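Local structure of seryl-tRNA synthetase (Pyrococcus horikoshii, 2ZR2) at residues 217-222 with 278-283; 300-305 with 407-412; 355-360 with 371-376. The protein acts as a homodimeric class II aminoacyl-tRNA synthetase that uses ATP to attach serine to tRNA(Ser) and probably also to tRNA(Sec). All coordinates share one frame; numbering follows the deposited sequence.

Contact 1: 217-222 with 278-283. With AMP (adenosine monophosphate), chain C.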
loop_
_atom_site.group_PDB
_atom_site.type_symbol
_atom_site.label_atom_id
_atom_site.label_comp_id
_atom_site.label_asym_id
_atom_site.label_seq_id
_atom_site.Cartn_x
_atom_site.Cartn_y
_atom_site.Cartn_z
ATOM N N PRO A 217 1.905 9.859 4.870
ATOM C CA PRO A 217 0.690 10.238 4.137
ATOM C C PRO A 217 -0.254 9.121 3.770
ATOM O O PRO A 217 -0.094 7.970 4.181
ATOM C CB PRO A 217 1.263 10.862 2.880
ATOM C CG PRO A 217 2.386 9.871 2.575
ATOM C CD PRO A 217 3.040 9.638 3.951
ATOM N N PRO A 218 -1.295 9.467 3.006
ATOM C CA PRO A 218 -2.244 8.442 2.577
ATOM C C PRO A 218 -1.493 7.654 1.479
ATOM O O PRO A 218 -0.779 8.242 0.657
ATOM C CB PRO A 218 -3.394 9.263 2.000
ATOM C CG PRO A 218 -3.361 10.491 2.796
ATOM C CD PRO A 218 -1.893 10.808 2.888
ATOM N N TYR A 219 -1.629 6.338 1.471
ATOM C CA TYR A 219 -0.954 5.545 0.459
ATOM C C TYR A 219 -1.824 5.468 -0.805
ATOM O O TYR A 219 -1.356 5.070 -1.864
ATOM C CB TYR A 219 -0.664 4.158 1.039
ATOM C CG TYR A 219 0.217 4.202 2.280
ATOM C CD1 TYR A 219 0.207 3.157 3.198
ATOM C CD2 TYR A 219 1.069 5.286 2.530
ATOM C CE1 TYR A 219 1.011 3.182 4.331
ATOM C CE2 TYR A 219 1.879 5.322 3.657
ATOM C CZ TYR A 219 1.843 4.262 4.559
ATOM O OH TYR A 219 2.619 4.276 5.701
ATOM N N MET A 220 -3.094 5.851 -0.671
ATOM C CA MET A 220 -4.050 5.873 -1.784
ATOM C C MET A 220 -4.544 7.313 -1.908
ATOM O O MET A 220 -4.879 7.942 -0.904
ATOM C CB MET A 220 -5.263 4.965 -1.506
ATOM C CG MET A 220 -4.935 3.528 -1.154
ATOM S SD MET A 220 -6.356 2.406 -1.320
ATOM C CE MET A 220 -6.762 2.176 0.337
ATOM N N VAL A 221 -4.586 7.853 -3.120
ATOM C CA VAL A 221 -5.067 9.217 -3.284
ATOM C C VAL A 221 -6.034 9.319 -4.437
ATOM O O VAL A 221 -6.144 8.395 -5.257
ATOM C CB VAL A 221 -3.931 10.216 -3.566
ATOM C CG1 VAL A 221 -2.968 10.255 -2.401
ATOM C CG2 VAL A 221 -3.232 9.853 -4.869
ATOM N N ARG A 222 -6.718 10.466 -4.493
ATOM C CA ARG A 222 -7.684 10.778 -5.543
ATOM C C ARG A 222 -6.936 11.109 -6.859
ATOM O O ARG A 222 -5.804 11.577 -6.834
ATOM C CB ARG A 222 -8.527 11.963 -5.091
ATOM C CG ARG A 222 -9.951 11.928 -5.573
ATOM C CD ARG A 222 -10.917 11.644 -4.440
ATOM N NE ARG A 222 -10.774 12.619 -3.363
ATOM C CZ ARG A 222 -11.667 12.797 -2.395
ATOM N NH1 ARG A 222 -11.449 13.703 -1.454
ATOM N NH2 ARG A 222 -12.786 12.079 -2.374
ATOM N N VAL A 278 7.391 9.185 4.637
ATOM C CA VAL A 278 7.748 7.771 4.577
ATOM C C VAL A 278 6.512 7.108 4.000
ATOM O O VAL A 278 5.393 7.477 4.356
ATOM C CB VAL A 278 7.957 7.115 5.969
ATOM C CG1 VAL A 278 9.041 6.060 5.888
ATOM C CG2 VAL A 278 8.270 8.142 6.998
ATOM N N SER A 279 6.696 6.132 3.121
ATOM C CA SER A 279 5.538 5.449 2.578
ATOM C C SER A 279 5.911 4.318 1.669
ATOM O O SER A 279 6.992 4.310 1.104
ATOM C CB SER A 279 4.674 6.406 1.763
ATOM O OG SER A 279 5.092 6.405 0.410
ATOM N N PRO A 280 5.043 3.304 1.569
ATOM C CA PRO A 280 5.435 2.245 0.641
ATOM C C PRO A 280 5.186 2.908 -0.724
ATOM O O PRO A 280 4.475 3.919 -0.808
ATOM C CB PRO A 280 4.440 1.120 0.946
ATOM C CG PRO A 280 3.259 1.835 1.594
ATOM C CD PRO A 280 3.933 2.876 2.442
ATOM N N CYS A 281 5.782 2.379 -1.781
ATOM C CA CYS A 281 5.586 2.946 -3.105
ATOM C C CYS A 281 5.154 1.820 -4.009
ATOM O O CYS A 281 5.679 0.716 -3.905
ATOM C CB CYS A 281 6.883 3.573 -3.620
ATOM S SG CYS A 281 7.471 4.964 -2.625
ATOM N N PHE A 282 4.201 2.103 -4.895
ATOM C CA PHE A 282 3.681 1.094 -5.811
ATOM C C PHE A 282 3.859 1.525 -7.254
ATOM O O PHE A 282 3.423 2.604 -7.643
ATOM C CB PHE A 282 2.197 0.826 -5.505
ATOM C CG PHE A 282 1.940 0.424 -4.076
ATOM C CD1 PHE A 282 1.773 1.386 -3.085
ATOM C CD2 PHE A 282 1.921 -0.915 -3.709
ATOM C CE1 PHE A 282 1.598 1.021 -1.753
ATOM C CE2 PHE A 282 1.746 -1.291 -2.372
ATOM C CZ PHE A 282 1.585 -0.321 -1.394
ATOM N N ARG A 283 4.494 0.670 -8.050
ATOM C CA ARG A 283 4.749 0.978 -9.458
ATOM C C ARG A 283 4.488 -0.233 -10.333
ATOM O O ARG A 283 4.890 -1.350 -10.004
ATOM C CB ARG A 283 6.203 1.409 -9.665
ATOM C CG ARG A 283 6.871 1.962 -8.426
ATOM C CD ARG A 283 6.894 3.466 -8.371
ATOM N NE ARG A 283 7.897 3.991 -9.284
ATOM C CZ ARG A 283 8.713 5.004 -9.003
ATOM N NH1 ARG A 283 8.656 5.612 -7.821
ATOM N NH2 ARG A 283 9.582 5.411 -9.916
HETATM P P AMP C . 11.637 8.478 -8.921
HETATM O O1P AMP C . 12.612 9.587 -8.919
HETATM O O2P AMP C . 10.385 8.458 -7.917
HETATM O O3P AMP C . 11.411 7.519 -10.213
HETATM O "O5'" AMP C . 12.463 7.350 -8.099
HETATM C "C5'" AMP C . 13.311 7.718 -7.008
HETATM C "C4'" AMP C . 13.980 6.497 -6.397
HETATM O "O4'" AMP C . 12.999 5.517 -6.004
HETATM C "C3'" AMP C . 14.883 5.761 -7.382
HETATM O "O3'" AMP C . 16.146 6.425 -7.463
HETATM C "C2'" AMP C . 15.075 4.462 -6.639
HETATM O "O2'" AMP C . 15.971 4.647 -5.541
HETATM C "C1'" AMP C . 13.648 4.183 -6.129
HETATM N N9 AMP C . 12.876 3.387 -7.129
HETATM C C8 AMP C . 12.208 3.865 -8.196
HETATM N N7 AMP C . 11.602 2.851 -8.822
HETATM C C5 AMP C . 11.890 1.735 -8.159
HETATM C C6 AMP C . 11.550 0.395 -8.328
HETATM N N6 AMP C . 10.777 0.023 -9.334
HETATM N N1 AMP C . 12.010 -0.526 -7.448
HETATM C C2 AMP C . 12.787 -0.167 -6.415
HETATM N N3 AMP C . 13.127 1.114 -6.234
HETATM C C4 AMP C . 12.696 2.073 -7.086
#

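Contact 2: 300-305 with 407-412. With AMP (adenosine monophosphate), chain C; SO4 (sulfate ion), chain D; SO4 (sulfate ion), chain F.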
loop_
_atom_site.group_PDB
_atom_site.type_symbol
_atom_site.label_atom_id
_atom_site.label_comp_id
_atom_site.label_asym_id
_atom_site.label_seq_id
_atom_site.Cartn_x
_atom_site.Cartn_y
_atom_site.Cartn_z
ATOM N N HIS A 300 7.771 -4.024 -7.795
ATOM C CA HIS A 300 6.479 -3.361 -7.745
ATOM C C HIS A 300 6.243 -2.551 -6.466
ATOM O O HIS A 300 5.502 -1.561 -6.505
ATOM C CB HIS A 300 5.364 -4.382 -7.933
ATOM C CG HIS A 300 5.300 -4.928 -9.320
ATOM N ND1 HIS A 300 5.135 -4.121 -10.425
ATOM C CD2 HIS A 300 5.390 -6.193 -9.787
ATOM C CE1 HIS A 300 5.123 -4.867 -11.512
ATOM N NE2 HIS A 300 5.275 -6.127 -11.154
ATOM N N GLN A 301 6.843 -2.965 -5.341
ATOM C CA GLN A 301 6.691 -2.208 -4.098
ATOM C C GLN A 301 8.011 -1.997 -3.362
ATOM O O GLN A 301 8.857 -2.886 -3.310
ATOM C CB GLN A 301 5.686 -2.879 -3.140
ATOM C CG GLN A 301 6.273 -3.971 -2.287
ATOM C CD GLN A 301 5.243 -4.669 -1.424
ATOM O OE1 GLN A 301 4.156 -5.003 -1.892
ATOM N NE2 GLN A 301 5.589 -4.922 -0.166
ATOM N N PHE A 302 8.180 -0.804 -2.804
ATOM C CA PHE A 302 9.370 -0.490 -2.019
ATOM C C PHE A 302 9.058 0.646 -1.072
ATOM O O PHE A 302 8.099 1.383 -1.270
ATOM C CB PHE A 302 10.569 -0.105 -2.892
ATOM C CG PHE A 302 10.293 1.004 -3.864
ATOM C CD1 PHE A 302 9.556 0.768 -5.018
ATOM C CD2 PHE A 302 10.782 2.287 -3.634
ATOM C CE1 PHE A 302 9.308 1.804 -5.936
ATOM C CE2 PHE A 302 10.539 3.331 -4.547
ATOM C CZ PHE A 302 9.800 3.084 -5.698
ATOM N N HIS A 303 9.873 0.764 -0.036
ATOM C CA HIS A 303 9.726 1.805 0.965
ATOM C C HIS A 303 10.644 2.957 0.613
ATOM O O HIS A 303 11.762 2.752 0.134
ATOM C CB HIS A 303 10.096 1.231 2.309
ATOM C CG HIS A 303 9.196 0.127 2.743
ATOM N ND1 HIS A 303 9.576 -0.830 3.658
ATOM C CD2 HIS A 303 7.914 -0.157 2.407
ATOM C CE1 HIS A 303 8.567 -1.660 3.867
ATOM N NE2 HIS A 303 7.546 -1.273 3.119
ATOM N N LYS A 304 10.171 4.176 0.818
ATOM C CA LYS A 304 10.992 5.331 0.510
ATOM C C LYS A 304 10.705 6.554 1.359
ATOM O O LYS A 304 9.562 6.978 1.515
ATOM C CB LYS A 304 10.861 5.705 -0.962
ATOM C CG LYS A 304 11.669 6.950 -1.327
ATOM C CD LYS A 304 11.806 7.155 -2.841
ATOM C CE LYS A 304 10.452 7.356 -3.507
ATOM N NZ LYS A 304 9.640 8.373 -2.768
ATOM N N VAL A 305 11.770 7.102 1.922
ATOM C CA VAL A 305 11.694 8.306 2.726
ATOM C C VAL A 305 11.930 9.423 1.712
ATOM O O VAL A 305 12.971 9.450 1.055
ATOM C CB VAL A 305 12.803 8.303 3.778
ATOM C CG1 VAL A 305 12.819 9.617 4.523
ATOM C CG2 VAL A 305 12.592 7.134 4.739
ATOM N N ALA A 407 15.489 10.356 -0.084
ATOM C CA ALA A 407 16.352 10.495 1.088
ATOM C C ALA A 407 16.958 9.095 1.011
ATOM O O ALA A 407 18.156 8.918 0.807
ATOM C CB ALA A 407 15.546 10.664 2.359
ATOM N N ILE A 408 16.092 8.098 1.135
ATOM C CA ILE A 408 16.495 6.714 1.012
ATOM C C ILE A 408 15.310 5.867 0.593
ATOM O O ILE A 408 14.224 5.938 1.175
ATOM C CB ILE A 408 17.032 6.132 2.312
ATOM C CG1 ILE A 408 18.404 6.715 2.614
ATOM C CG2 ILE A 408 17.151 4.610 2.186
ATOM C CD1 ILE A 408 19.003 6.194 3.924
ATOM N N ALA A 409 15.521 5.086 -0.452
ATOM C CA ALA A 409 14.505 4.177 -0.921
ATOM C C ALA A 409 15.210 2.903 -0.478
ATOM O O ALA A 409 16.248 2.542 -1.015
ATOM C CB ALA A 409 14.387 4.262 -2.423
ATOM N N THR A 410 14.665 2.253 0.542
ATOM C CA THR A 410 15.282 1.061 1.105
ATOM C C THR A 410 15.685 -0.010 0.105
ATOM O O THR A 410 16.790 -0.543 0.188
ATOM C CB THR A 410 14.393 0.444 2.218
ATOM O OG1 THR A 410 13.110 0.087 1.683
ATOM C CG2 THR A 410 14.200 1.442 3.350
ATOM N N SER A 411 14.806 -0.324 -0.834
ATOM C CA SER A 411 15.089 -1.341 -1.854
ATOM C C SER A 411 16.539 -1.219 -2.363
ATOM O O SER A 411 17.362 -2.099 -2.127
ATOM C CB SER A 411 14.133 -1.153 -3.027
ATOM O OG SER A 411 14.170 0.222 -3.444
ATOM N N ARG A 412 16.848 -0.112 -3.039
ATOM C CA ARG A 412 18.169 0.084 -3.597
ATOM C C ARG A 412 19.270 0.372 -2.585
ATOM O O ARG A 412 20.421 -0.048 -2.775
ATOM C CB ARG A 412 18.097 1.148 -4.675
ATOM C CG ARG A 412 17.126 0.728 -5.754
ATOM C CD ARG A 412 17.152 1.631 -6.952
ATOM N NE ARG A 412 16.328 1.082 -8.022
ATOM C CZ ARG A 412 16.158 1.650 -9.213
ATOM N NH1 ARG A 412 15.384 1.062 -10.117
ATOM N NH2 ARG A 412 16.762 2.800 -9.504
HETATM P P AMP C . 11.637 8.478 -8.921
HETATM O O1P AMP C . 12.612 9.587 -8.919
HETATM O O2P AMP C . 10.385 8.458 -7.917
HETATM O O3P AMP C . 11.411 7.519 -10.213
HETATM O "O5'" AMP C . 12.463 7.350 -8.099
HETATM C "C5'" AMP C . 13.311 7.718 -7.008
HETATM C "C4'" AMP C . 13.980 6.497 -6.397
HETATM O "O4'" AMP C . 12.999 5.517 -6.004
HETATM C "C3'" AMP C . 14.883 5.761 -7.382
HETATM O "O3'" AMP C . 16.146 6.425 -7.463
HETATM C "C2'" AMP C . 15.075 4.462 -6.639
HETATM O "O2'" AMP C . 15.971 4.647 -5.541
HETATM C "C1'" AMP C . 13.648 4.183 -6.129
HETATM N N9 AMP C . 12.876 3.387 -7.129
HETATM C C8 AMP C . 12.208 3.865 -8.196
HETATM N N7 AMP C . 11.602 2.851 -8.822
HETATM C C5 AMP C . 11.890 1.735 -8.159
HETATM C C6 AMP C . 11.550 0.395 -8.328
HETATM N N6 AMP C . 10.777 0.023 -9.334
HETATM N N1 AMP C . 12.010 -0.526 -7.448
HETATM C C2 AMP C . 12.787 -0.167 -6.415
HETATM N N3 AMP C . 13.127 1.114 -6.234
HETATM C C4 AMP C . 12.696 2.073 -7.086
HETATM S S SO4 D . 5.748 -7.820 -14.283
HETATM O O1 SO4 D . 4.408 -8.275 -13.858
HETATM O O2 SO4 D . 6.663 -7.838 -13.124
HETATM O O3 SO4 D . 6.276 -8.713 -15.328
HETATM O O4 SO4 D . 5.654 -6.451 -14.826
HETATM S S SO4 F . 17.195 2.438 -13.631
HETATM O O1 SO4 F . 15.919 2.145 -12.943
HETATM O O2 SO4 F . 16.925 2.640 -15.071
HETATM O O3 SO4 F . 18.123 1.312 -13.454
HETATM O O4 SO4 F . 17.830 3.645 -13.061
#

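Contact 3: 355-360 with 371-376. With AMP (adenosine monophosphate), chain C.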
loop_
_atom_site.group_PDB
_atom_site.type_symbol
_atom_site.label_atom_id
_atom_site.label_comp_id
_atom_site.label_asym_id
_atom_site.label_seq_id
_atom_site.Cartn_x
_atom_site.Cartn_y
_atom_site.Cartn_z
ATOM N N LYS A 355 17.422 18.027 -12.959
ATOM C CA LYS A 355 17.450 16.873 -12.073
ATOM C C LYS A 355 18.830 16.264 -11.787
ATOM O O LYS A 355 19.610 16.004 -12.700
ATOM C CB LYS A 355 16.503 15.806 -12.644
ATOM C CG LYS A 355 16.521 14.466 -11.942
ATOM C CD LYS A 355 15.161 13.736 -12.012
ATOM C CE LYS A 355 14.750 13.346 -13.420
ATOM N NZ LYS A 355 13.467 12.580 -13.464
ATOM N N TYR A 356 19.120 16.048 -10.510
ATOM C CA TYR A 356 20.368 15.434 -10.082
ATOM C C TYR A 356 20.026 14.044 -9.572
ATOM O O TYR A 356 19.076 13.893 -8.815
ATOM C CB TYR A 356 20.989 16.212 -8.929
ATOM C CG TYR A 356 21.589 17.533 -9.310
ATOM C CD1 TYR A 356 21.383 18.664 -8.520
ATOM C CD2 TYR A 356 22.372 17.660 -10.453
ATOM C CE1 TYR A 356 21.941 19.893 -8.861
ATOM C CE2 TYR A 356 22.937 18.887 -10.804
ATOM C CZ TYR A 356 22.714 19.997 -10.002
ATOM O OH TYR A 356 23.257 21.210 -10.347
ATOM N N ASP A 357 20.792 13.035 -9.978
ATOM C CA ASP A 357 20.572 11.661 -9.518
ATOM C C ASP A 357 21.845 11.188 -8.843
ATOM O O ASP A 357 22.936 11.570 -9.245
ATOM C CB ASP A 357 20.310 10.700 -10.688
ATOM C CG ASP A 357 18.902 10.796 -11.256
ATOM O OD1 ASP A 357 18.187 11.785 -10.988
ATOM O OD2 ASP A 357 18.521 9.867 -12.000
ATOM N N ILE A 358 21.712 10.361 -7.819
ATOM C CA ILE A 358 22.884 9.794 -7.173
ATOM C C ILE A 358 22.933 8.350 -7.653
ATOM O O ILE A 358 22.009 7.573 -7.392
ATOM C CB ILE A 358 22.772 9.741 -5.650
ATOM C CG1 ILE A 358 22.607 11.148 -5.077
ATOM C CG2 ILE A 358 24.021 9.056 -5.088
ATOM C CD1 ILE A 358 22.614 11.206 -3.536
ATOM N N GLU A 359 23.989 7.992 -8.370
ATOM C CA GLU A 359 24.125 6.626 -8.853
ATOM C C GLU A 359 25.213 5.998 -8.027
ATOM O O GLU A 359 26.351 6.465 -8.033
ATOM C CB GLU A 359 24.493 6.597 -10.339
ATOM C CG GLU A 359 23.331 6.944 -11.262
ATOM C CD GLU A 359 23.771 7.300 -12.683
ATOM O OE1 GLU A 359 22.901 7.670 -13.508
ATOM O OE2 GLU A 359 24.984 7.219 -12.977
ATOM N N ALA A 360 24.848 4.950 -7.294
ATOM C CA ALA A 360 25.791 4.244 -6.438
ATOM C C ALA A 360 26.613 3.250 -7.229
ATOM O O ALA A 360 26.147 2.694 -8.228
ATOM C CB ALA A 360 25.056 3.523 -5.344
ATOM N N VAL A 371 20.213 5.560 -7.288
ATOM C CA VAL A 371 19.814 5.209 -5.957
ATOM C C VAL A 371 18.960 6.361 -5.368
ATOM O O VAL A 371 18.176 6.151 -4.453
ATOM C CB VAL A 371 21.082 4.869 -5.159
ATOM C CG1 VAL A 371 21.591 6.081 -4.405
ATOM C CG2 VAL A 371 20.825 3.663 -4.289
ATOM N N VAL A 372 19.113 7.579 -5.889
ATOM C CA VAL A 372 18.271 8.702 -5.448
ATOM C C VAL A 372 18.121 9.724 -6.559
ATOM O O VAL A 372 18.940 9.799 -7.470
ATOM C CB VAL A 372 18.779 9.470 -4.159
ATOM C CG1 VAL A 372 19.729 8.632 -3.368
ATOM C CG2 VAL A 372 19.369 10.805 -4.526
ATOM N N SER A 373 17.061 10.516 -6.481
ATOM C CA SER A 373 16.835 11.536 -7.488
ATOM C C SER A 373 16.228 12.819 -6.894
ATOM O O SER A 373 15.244 12.769 -6.148
ATOM C CB SER A 373 15.944 10.971 -8.585
ATOM O OG SER A 373 15.869 11.883 -9.659
ATOM N N ALA A 374 16.845 13.959 -7.215
ATOM C CA ALA A 374 16.404 15.273 -6.741
ATOM C C ALA A 374 15.978 16.141 -7.923
ATOM O O ALA A 374 16.756 16.377 -8.843
ATOM C CB ALA A 374 17.531 15.960 -5.978
ATOM N N SER A 375 14.746 16.634 -7.894
ATOM C CA SER A 375 14.256 17.453 -8.991
ATOM C C SER A 375 13.691 18.787 -8.531
ATOM O O SER A 375 13.078 18.884 -7.468
ATOM C CB SER A 375 13.153 16.707 -9.755
ATOM O OG SER A 375 13.466 15.332 -9.917
ATOM N N ASN A 376 13.920 19.822 -9.329
ATOM C CA ASN A 376 13.343 21.113 -9.034
ATOM C C ASN A 376 12.182 21.165 -10.020
ATOM O O ASN A 376 12.370 21.143 -11.245
ATOM C CB ASN A 376 14.313 22.255 -9.320
ATOM C CG ASN A 376 13.731 23.617 -8.939
ATOM O OD1 ASN A 376 12.524 23.843 -9.067
ATOM N ND2 ASN A 376 14.588 24.532 -8.478
HETATM P P AMP C . 11.637 8.478 -8.921
HETATM O O1P AMP C . 12.612 9.587 -8.919
HETATM O O2P AMP C . 10.385 8.458 -7.917
HETATM O O3P AMP C . 11.411 7.519 -10.213
HETATM O "O5'" AMP C . 12.463 7.350 -8.099
HETATM C "C5'" AMP C . 13.311 7.718 -7.008
HETATM C "C4'" AMP C . 13.980 6.497 -6.397
HETATM O "O4'" AMP C . 12.999 5.517 -6.004
HETATM C "C3'" AMP C . 14.883 5.761 -7.382
HETATM O "O3'" AMP C . 16.146 6.425 -7.463
HETATM C "C2'" AMP C . 15.075 4.462 -6.639
HETATM O "O2'" AMP C . 15.971 4.647 -5.541
HETATM C "C1'" AMP C . 13.648 4.183 -6.129
HETATM N N9 AMP C . 12.876 3.387 -7.129
HETATM C C8 AMP C . 12.208 3.865 -8.196
HETATM N N7 AMP C . 11.602 2.851 -8.822
HETATM C C5 AMP C . 11.890 1.735 -8.159
HETATM C C6 AMP C . 11.550 0.395 -8.328
HETATM N N6 AMP C . 10.777 0.023 -9.334
HETATM N N1 AMP C . 12.010 -0.526 -7.448
HETATM C C2 AMP C . 12.787 -0.167 -6.415
HETATM N N3 AMP C . 13.127 1.114 -6.234
HETATM C C4 AMP C . 12.696 2.073 -7.086
#

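Contact 1: 217-222 with 278-283
CG of Tyr219 points away from the carbonyl carbon of its own residue (chi1 -60°), which turns the face of the phenol ring toward CD of Pro280. Pro280 CD lies 3.4 Å from the centroid of the Tyr219 ring and 15° off its normal, a CH-pi contact over the face, the two side chains meeting at about a right angle. Proline suits this place because its ring offers a rigid CH2 that can sit on an aromatic face, and Tyr219 supplies that face while keeping a polar end. Ser279 CB comes in obliquely, 3.5 Å from Tyr219 CE2. The Ser279 hydroxyl turns back to its own strand, with OG donating to Pro280 O at 2.8 Å from above the carbonyl plane. Pro217 CD rests 3.2 Å from Val278 O, the same carbonyl that faces an edge of the tyrosine ring.

Helix 190-209, strand 213-216 and the prolines after it have the layout of motif 1 of class II synthetases, and strand 273-282 is the first strand of motif 2. Here the dimer takes part: Tyr219 OH is hydrogen-bonded to His303 of the second subunit, and its backbone N to Gln301 of that subunit.

Arg283, just past the strand, serves the nucleotide instead. Two kinks in its middle let the chain lay one guanidinium face over the base, with Arg283 CZ 3.6 Å from AMP N7. The phosphate lies in plane at the guanidinium edge, where Arg283 NH2 donates to AMP O3P at 2.8 Å and NH1 more weakly to O2P at 3.3 Å; NH1 also reaches Pro251 O.

Contact 2: 300-305 with 407-412
Val305 and Ile408 form an antiparallel hydrogen-bonded pair, with Val305 N donating to Ile408 O at 2.8 Å in a fairly straight bond (168° at the hydrogen). In the other direction Val305 O receives Ala407 N at 2.9 Å and, weakly, Ile408 N; Ala407 and Ile408 are both set against Val305, a beta bulge of the classic type. Beyond the non-hydrogen-bonded pair of Lys304 and Ala409, Thr410 N donates to His303 O at 3.0 Å as the chain passes into helix 410-420, with Ala409 at its N-cap position.

Among the apolar contacts, Val305 CG1 packs against Ala407 CB at 3.6 Å. The small methyl of Ala409 leaves room for the ring of Phe302 and for the middle of the Lys304 chain, where Lys304 CD lies 3.9 Å from Ala409 CB. The bent end of Lys304 instead takes its ammonium to Thr252.

Polar side chains largely bind outward. Thr410 OG1 passes close to His303 CB but is hydrogen-bonded to Asp196, which also takes His303 ND1; NE2 of that histidine meets Tyr219 of the second subunit. Outside the paired region, His300 and Arg412 each hold a sulfate, probably from the crystallisation liquor.

The adenine is gripped between two flat groups. Phe302 places CG between its backbone N and carbonyl carbon (chi1 54°), which brings the ring against one face of the base, CZ 3.4 Å from AMP C4. The extended chain of Arg412 carries its guanidinium over the opposite face of the base, while Ser411 OG donates to AMP N3 at 3.1 Å. Phenylalanine from motif 2 on one face and arginine from the motif 3 helix on the other make the adenine-binding site characteristic of class II synthetases.

Contact 3: 355-360 with 371-376
Ile358 O is gripped by two successive amides: Val371 N, 2.7 Å away and nearly along the C=O axis, and Val372 N, 3.3 Å away in the carbonyl plane on a lone pair. The extra residue this puts opposite Ile358 makes a classic beta bulge. Further on, the strands pair regularly, Ala374 N donating to Tyr356 O at an almost straight 178°.

On the face carrying Asp357 and Ser373, polar groups meet. Ser373 has OG anti to the backbone N (chi1 -172°), which aims it across the strands to donate to Asp357 OD1 at 2.7 Å, reaching the oxygen from above the carboxylate plane. The aliphatic CD of Lys355 lies beside both Ser373 OG and Ser375 OG; serines are small enough to leave it that room.

On the other face, at the Ile358 end, apolar groups meet. Val372 CG2 lies against Ile358 CG1, and Ile358 CG2 reaches Val371 CG1, 3.9 Å away beside the bulge. Helix 316-333 covers the two valines through Phe331.

Val371, within the bulge, turns its O to the ribose: AMP O2' donates weakly to Val371 O at 2.9 Å, and Ser373 CB lies 3.6 Å from AMP O1P. Ser373 N is hydrogen-bonded to Thr406 OG1; Thr406 is predicted to bind serine. This antiparallel hairpin of strands 354-362 and 367-378 belongs to the sheet that floors the active site in the class II catalytic fold.

All three contacts place at least one segment on the largely antiparallel sheet of the catalytic core, which 217-222 flanks, and all touch the one AMP. Contacts 1 and 2 are neighbours, their centres about 12 Å apart: strands 273-282 and 301-311 lie side by side and follow each other along the chain, contact 1 closing before contact 2 opens. Contact 3 is nested inside the loop that contact 2 closes, with centres about 14 Å apart, and they meet where Arg412 CB packs on Val371 CG2. Contacts 1 and 3 do not touch; their centres are about 20 Å apart. Contacts 1 and 2 also reach the second subunit, so the nucleotide pocket lies close to the dimer interface.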